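Local coordinates for protein oxalate biosynthetic component 1 (Burkholderia thailandensis, PDB 5IKY) that produces oxalate in quorum sensing-dependent oxalogenesis, as a bifunctional enzyme combining an alpha/beta-hydrolase type serine hydrolase with an additional lyase activity, at residues Y1032-A1037 with T1054-L1059; F974-D979 with D991-N996. All coordinates share one frame; numbering follows the deposited sequence.

Interaction 1: residues Y1032-A1037 with T1054-L1059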
loop_
_atom_site.group_PDB
_atom_site.type_symbol
_atom_site.label_atom_id
_atom_site.label_comp_id
_atom_site.label_asym_id
_atom_site.label_seq_id
_atom_site.Cartn_x
_atom_site.Cartn_y
_atom_site.Cartn_z
ATOM N N TYR A 1032 -20.624 2.065 -0.522
ATOM C CA TYR A 1032 -19.660 1.509 0.425
ATOM C C TYR A 1032 -19.987 1.785 1.891
ATOM O O TYR A 1032 -20.288 2.915 2.276
ATOM C CB TYR A 1032 -18.257 2.039 0.119
ATOM C CG TYR A 1032 -17.264 1.777 1.229
ATOM C CD1 TYR A 1032 -16.736 0.507 1.427
ATOM C CD2 TYR A 1032 -16.861 2.797 2.083
ATOM C CE1 TYR A 1032 -15.832 0.261 2.445
ATOM C CE2 TYR A 1032 -15.961 2.559 3.103
ATOM C CZ TYR A 1032 -15.448 1.290 3.279
ATOM O OH TYR A 1032 -14.549 1.048 4.292
ATOM N N ARG A 1033 -19.918 0.729 2.696
ATOM C CA ARG A 1033 -19.996 0.833 4.148
ATOM C C ARG A 1033 -18.880 -0.001 4.767
ATOM O O ARG A 1033 -18.550 -1.071 4.259
ATOM C CB ARG A 1033 -21.355 0.360 4.668
ATOM C CG ARG A 1033 -22.541 1.229 4.286
ATOM C CD ARG A 1033 -23.821 0.639 4.860
ATOM N NE ARG A 1033 -25.001 1.443 4.563
ATOM C CZ ARG A 1033 -25.697 1.362 3.434
ATOM N NH1 ARG A 1033 -25.329 0.510 2.485
ATOM N NH2 ARG A 1033 -26.761 2.132 3.252
ATOM N N TYR A 1034 -18.295 0.479 5.861
ATOM C CA TYR A 1034 -17.232 -0.275 6.521
ATOM C C TYR A 1034 -17.800 -1.246 7.562
ATOM O O TYR A 1034 -17.523 -1.129 8.755
ATOM C CB TYR A 1034 -16.194 0.670 7.157
ATOM C CG TYR A 1034 -16.746 1.802 8.006
ATOM C CD1 TYR A 1034 -17.153 2.999 7.429
ATOM C CD2 TYR A 1034 -16.825 1.687 9.390
ATOM C CE1 TYR A 1034 -17.648 4.037 8.202
ATOM C CE2 TYR A 1034 -17.315 2.717 10.169
ATOM C CZ TYR A 1034 -17.727 3.889 9.570
ATOM O OH TYR A 1034 -18.218 4.916 10.343
ATOM N N ASP A 1035 -18.591 -2.209 7.094
ATOM C CA ASP A 1035 -19.132 -3.255 7.960
ATOM C C ASP A 1035 -18.026 -4.172 8.465
ATOM O O ASP A 1035 -18.108 -4.711 9.570
ATOM C CB ASP A 1035 -20.186 -4.085 7.228
ATOM C CG ASP A 1035 -21.033 -3.262 6.280
ATOM O OD1 ASP A 1035 -21.521 -2.193 6.693
ATOM O OD2 ASP A 1035 -21.236 -3.698 5.127
ATOM N N HIS A 1036 -16.989 -4.326 7.648
ATOM C CA HIS A 1036 -15.869 -5.212 7.950
ATOM C C HIS A 1036 -15.081 -4.777 9.183
ATOM O O HIS A 1036 -14.262 -5.538 9.701
ATOM C CB HIS A 1036 -14.927 -5.285 6.747
ATOM C CG HIS A 1036 -14.362 -3.957 6.351
ATOM N ND1 HIS A 1036 -15.036 -3.075 5.535
ATOM C CD2 HIS A 1036 -13.193 -3.352 6.673
ATOM C CE1 HIS A 1036 -14.306 -1.987 5.365
ATOM N NE2 HIS A 1036 -13.182 -2.130 6.045
ATOM N N ALA A 1037 -15.326 -3.549 9.631
ATOM C CA ALA A 1037 -14.630 -2.977 10.778
ATOM C C ALA A 1037 -14.755 -3.856 12.021
ATOM O O ALA A 1037 -15.831 -4.375 12.324
ATOM C CB ALA A 1037 -15.156 -1.581 11.064
ATOM N N THR A 1054 -11.234 -1.065 14.062
ATOM C CA THR A 1054 -10.087 -1.264 13.185
ATOM C C THR A 1054 -10.528 -1.663 11.781
ATOM O O THR A 1054 -11.581 -2.274 11.602
ATOM C CB THR A 1054 -9.128 -2.338 13.737
ATOM O OG1 THR A 1054 -9.800 -3.603 13.795
ATOM C CG2 THR A 1054 -8.644 -1.960 15.129
ATOM N N GLY A 1055 -9.715 -1.307 10.790
ATOM C CA GLY A 1055 -9.996 -1.649 9.408
ATOM C C GLY A 1055 -10.903 -0.646 8.725
ATOM O O GLY A 1055 -11.266 -0.814 7.560
ATOM N N VAL A 1056 -11.274 0.400 9.454
ATOM C CA VAL A 1056 -12.125 1.445 8.906
ATOM C C VAL A 1056 -11.366 2.260 7.864
ATOM O O VAL A 1056 -10.219 2.649 8.083
ATOM C CB VAL A 1056 -12.649 2.391 10.008
ATOM C CG1 VAL A 1056 -13.554 3.461 9.412
ATOM C CG2 VAL A 1056 -13.386 1.605 11.081
ATOM N N PHE A 1057 -12.005 2.496 6.724
ATOM C CA PHE A 1057 -11.472 3.421 5.731
ATOM C C PHE A 1057 -12.623 4.056 4.962
ATOM O O PHE A 1057 -13.740 3.541 4.966
ATOM C CB PHE A 1057 -10.495 2.717 4.781
ATOM C CG PHE A 1057 -11.129 1.664 3.916
ATOM C CD1 PHE A 1057 -11.238 0.356 4.359
ATOM C CD2 PHE A 1057 -11.598 1.979 2.649
ATOM C CE1 PHE A 1057 -11.814 -0.615 3.561
ATOM C CE2 PHE A 1057 -12.177 1.013 1.848
ATOM C CZ PHE A 1057 -12.286 -0.285 2.305
ATOM N N LEU A 1058 -12.352 5.182 4.313
ATOM C CA LEU A 1058 -13.391 5.922 3.611
ATOM C C LEU A 1058 -13.038 6.121 2.144
ATOM O O LEU A 1058 -11.950 6.596 1.818
ATOM C CB LEU A 1058 -13.626 7.279 4.278
ATOM C CG LEU A 1058 -13.878 7.264 5.787
ATOM C CD1 LEU A 1058 -14.077 8.679 6.309
ATOM C CD2 LEU A 1058 -15.076 6.388 6.125
ATOM N N LEU A 1059 -13.963 5.759 1.265
ATOM C CA LEU A 1059 -13.769 5.948 -0.166
ATOM C C LEU A 1059 -14.154 7.362 -0.578
ATOM O O LEU A 1059 -15.061 7.961 0.001
ATOM C CB LEU A 1059 -14.585 4.928 -0.962
ATOM C CG LEU A 1059 -14.115 3.473 -0.895
ATOM C CD1 LEU A 1059 -14.942 2.598 -1.827
ATOM C CD2 LEU A 1059 -12.631 3.368 -1.226
#

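Interaction 2: residues F974-D979 with D991-N996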
loop_
_atom_site.group_PDB
_atom_site.type_symbol
_atom_site.label_atom_id
_atom_site.label_comp_id
_atom_site.label_asym_id
_atom_site.label_seq_id
_atom_site.Cartn_x
_atom_site.Cartn_y
_atom_site.Cartn_z
ATOM N N PHE A 974 -15.830 10.384 15.860
ATOM C CA PHE A 974 -15.570 10.034 14.469
ATOM C C PHE A 974 -14.334 10.773 13.972
ATOM O O PHE A 974 -14.320 12.003 13.900
ATOM C CB PHE A 974 -16.776 10.360 13.586
ATOM C CG PHE A 974 -17.977 9.500 13.858
ATOM C CD1 PHE A 974 -18.950 9.908 14.758
ATOM C CD2 PHE A 974 -18.132 8.283 13.216
ATOM C CE1 PHE A 974 -20.056 9.117 15.010
ATOM C CE2 PHE A 974 -19.234 7.487 13.464
ATOM C CZ PHE A 974 -20.198 7.904 14.363
ATOM N N GLY A 975 -13.297 10.015 13.633
ATOM C CA GLY A 975 -12.038 10.598 13.215
ATOM C C GLY A 975 -11.336 11.281 14.371
ATOM O O GLY A 975 -11.230 12.507 14.407
ATOM N N SER A 976 -10.862 10.488 15.326
ATOM C CA SER A 976 -10.128 11.023 16.465
ATOM C C SER A 976 -8.744 11.500 16.038
ATOM O O SER A 976 -7.893 10.699 15.653
ATOM C CB SER A 976 -10.011 9.974 17.572
ATOM O OG SER A 976 -11.290 9.564 18.017
ATOM N N ALA A 977 -8.531 12.809 16.108
ATOM C CA ALA A 977 -7.286 13.416 15.648
ATOM C C ALA A 977 -6.301 13.627 16.794
ATOM O O ALA A 977 -5.285 14.305 16.638
ATOM C CB ALA A 977 -7.573 14.734 14.949
ATOM N N ALA A 978 -6.611 13.041 17.945
ATOM C CA ALA A 978 -5.742 13.125 19.111
ATOM C C ALA A 978 -5.748 11.796 19.853
ATOM O O ALA A 978 -6.712 11.036 19.764
ATOM C CB ALA A 978 -6.181 14.258 20.031
ATOM N N ASP A 979 -4.669 11.517 20.577
ATOM C CA ASP A 979 -4.562 10.272 21.327
ATOM C C ASP A 979 -5.582 10.205 22.452
ATOM O O ASP A 979 -5.865 11.206 23.111
ATOM C CB ASP A 979 -3.154 10.107 21.903
ATOM C CG ASP A 979 -2.137 9.704 20.856
ATOM O OD1 ASP A 979 -2.538 9.135 19.819
ATOM O OD2 ASP A 979 -0.931 9.945 21.078
ATOM N N ASP A 991 -14.572 4.850 19.512
ATOM C CA ASP A 991 -13.675 5.533 18.587
ATOM C C ASP A 991 -13.731 4.955 17.175
ATOM O O ASP A 991 -13.404 3.788 16.953
ATOM C CB ASP A 991 -12.240 5.481 19.125
ATOM C CG ASP A 991 -11.246 6.179 18.215
ATOM O OD1 ASP A 991 -11.646 7.089 17.458
ATOM O OD2 ASP A 991 -10.054 5.819 18.267
ATOM N N VAL A 992 -14.138 5.789 16.223
ATOM C CA VAL A 992 -14.207 5.388 14.823
ATOM C C VAL A 992 -13.275 6.246 13.969
ATOM O O VAL A 992 -13.625 7.363 13.586
ATOM C CB VAL A 992 -15.642 5.498 14.272
ATOM C CG1 VAL A 992 -15.709 4.944 12.855
ATOM C CG2 VAL A 992 -16.624 4.776 15.186
ATOM N N THR A 993 -12.089 5.725 13.674
ATOM C CA THR A 993 -11.117 6.463 12.874
ATOM C C THR A 993 -10.667 5.644 11.665
ATOM O O THR A 993 -10.377 4.452 11.781
ATOM C CB THR A 993 -9.889 6.867 13.716
ATOM O OG1 THR A 993 -10.315 7.664 14.828
ATOM C CG2 THR A 993 -8.900 7.665 12.880
ATOM N N ALA A 994 -10.619 6.295 10.507
ATOM C CA ALA A 994 -10.287 5.625 9.255
ATOM C C ALA A 994 -8.786 5.626 8.969
ATOM O O ALA A 994 -8.065 6.544 9.359
ATOM C CB ALA A 994 -11.041 6.271 8.103
ATOM N N PHE A 995 -8.326 4.590 8.275
ATOM C CA PHE A 995 -6.914 4.448 7.939
ATOM C C PHE A 995 -6.440 5.536 6.983
ATOM O O PHE A 995 -5.313 6.015 7.087
ATOM C CB PHE A 995 -6.651 3.071 7.331
ATOM C CG PHE A 995 -5.295 2.934 6.699
ATOM C CD1 PHE A 995 -4.154 2.858 7.484
ATOM C CD2 PHE A 995 -5.161 2.867 5.322
ATOM C CE1 PHE A 995 -2.904 2.727 6.905
ATOM C CE2 PHE A 995 -3.915 2.734 4.737
ATOM C CZ PHE A 995 -2.785 2.665 5.529
ATOM N N ASN A 996 -7.304 5.925 6.050
ATOM C CA ASN A 996 -6.949 6.951 5.077
ATOM C C ASN A 996 -7.214 8.356 5.604
ATOM O O ASN A 996 -7.041 9.340 4.883
ATOM C CB ASN A 996 -7.706 6.735 3.768
ATOM C CG ASN A 996 -9.194 6.581 3.980
ATOM O OD1 ASN A 996 -9.631 5.946 4.939
ATOM N ND2 ASN A 996 -9.983 7.169 3.089
#

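Interaction 1: residues Y1032-A1037 with T1054-L1059
Y1032 turns its CG anti to the backbone N (chi1 167°), while F1057 places its CG between N and the carbonyl carbon (chi1 65°). The two rings meet as an offset stack with centroids 4.8 Å apart and planes at 29°. The displacement sets Y1032 OH over the centre of the F1057 ring, and from there the hydroxyl donates to F1057 O at 2.7 Å, approaching from above the carbonyl plane. L1059 crosses the tyrosine on one face, its CG offset toward the rim. H1036 completes the aromatic cluster, its ring rim to rim with that of F1057, and its NE2 donates to G1055 O at 2.8 Å. Segment 1032-1037 leads into an antiparallel beta-hairpin (1038-1043, 1049-1054), and 1054-1059 starts on its last residue and leads out, so they meet at its open end. Here Y1034 to A1037 form a type I turn, with an inverse gamma turn centred on Y1034. V1056 CG1 lies over the centre of the Y1034 ring, a CH-pi contact at 3.8 Å from the centroid, and V1056 CG2 touches A1037 CB at 3.6 Å. L1058 lies alongside the same tyrosine; the hydroxyl of this buried residue bonds to Y1074 O.

Interaction 2: residues F974-D979 with D991-N996
F974 and V992 form a parallel beta bridge with CA atoms 4.8 Å apart, and just beyond it a nearly straight hydrogen bond runs from G975 N to V992 O at 2.7 Å. The chain turns a corner at F974 and G975, where G975 has positive phi (69°), a conformation that glycine adopts readily. Beyond this corner polar side chains take over the pairing. T993 OG1 is anti to its carbonyl carbon (chi1 -58°) and accepts a hydrogen bond from S976 N at 2.9 Å while donating to D991 OD1 at 3.0 Å, so one hydroxyl relays between main chain and carboxylate. S976 OG also donates to D991 OD1, at 2.6 Å. The two hydroxyls reach this oxygen from opposite faces of the carboxylate plane, T993 on the syn side and S976 from well above the plane (56° out of it). Two donors thus grip D991 OD1, while D991 OD2 has a long, weak ion pair with R1052. On the bridge residues, F974 and V992 lie side by side, with F974 CD2 3.9 Å from V992 CB. Strands 969-976 and 988-992 are adjacent in the mixed sheet of the C-terminal alpha/beta-hydrolase region, joined by a connection without a helix. Helix 1071-1076 packs on F974 through I1071, Y1074 and L1075, whereas helix 937-955 meets S976 through I938, and strand 1049-1054 pairs with D991.

In the fold
Both segments of interaction 2 precede those of interaction 1 in the chain, yet their centres lie only 12 Å apart and the segments 991-996 and 1054-1059 touch directly. F995 N and V1056 O are 2.7 Å apart, a probable hydrogen bond, and L1058 N probably bonds to N996 OD1 at 2.9 Å; V1056 CB also packs on T993 O at 3.5 Å. These pairs continue beyond the neighbouring strands 988-992 and 1049-1054, so the loops leaving them stay together. Y1074 of helix 1071-1076 serves both contacts, its carbonyl bonding to Y1034 OH and its hydroxyl to A994 N. The magnesium ligands H227 and E477 belong to neither interaction, and both contacts are buried in the C-terminal alpha/beta-hydrolase part.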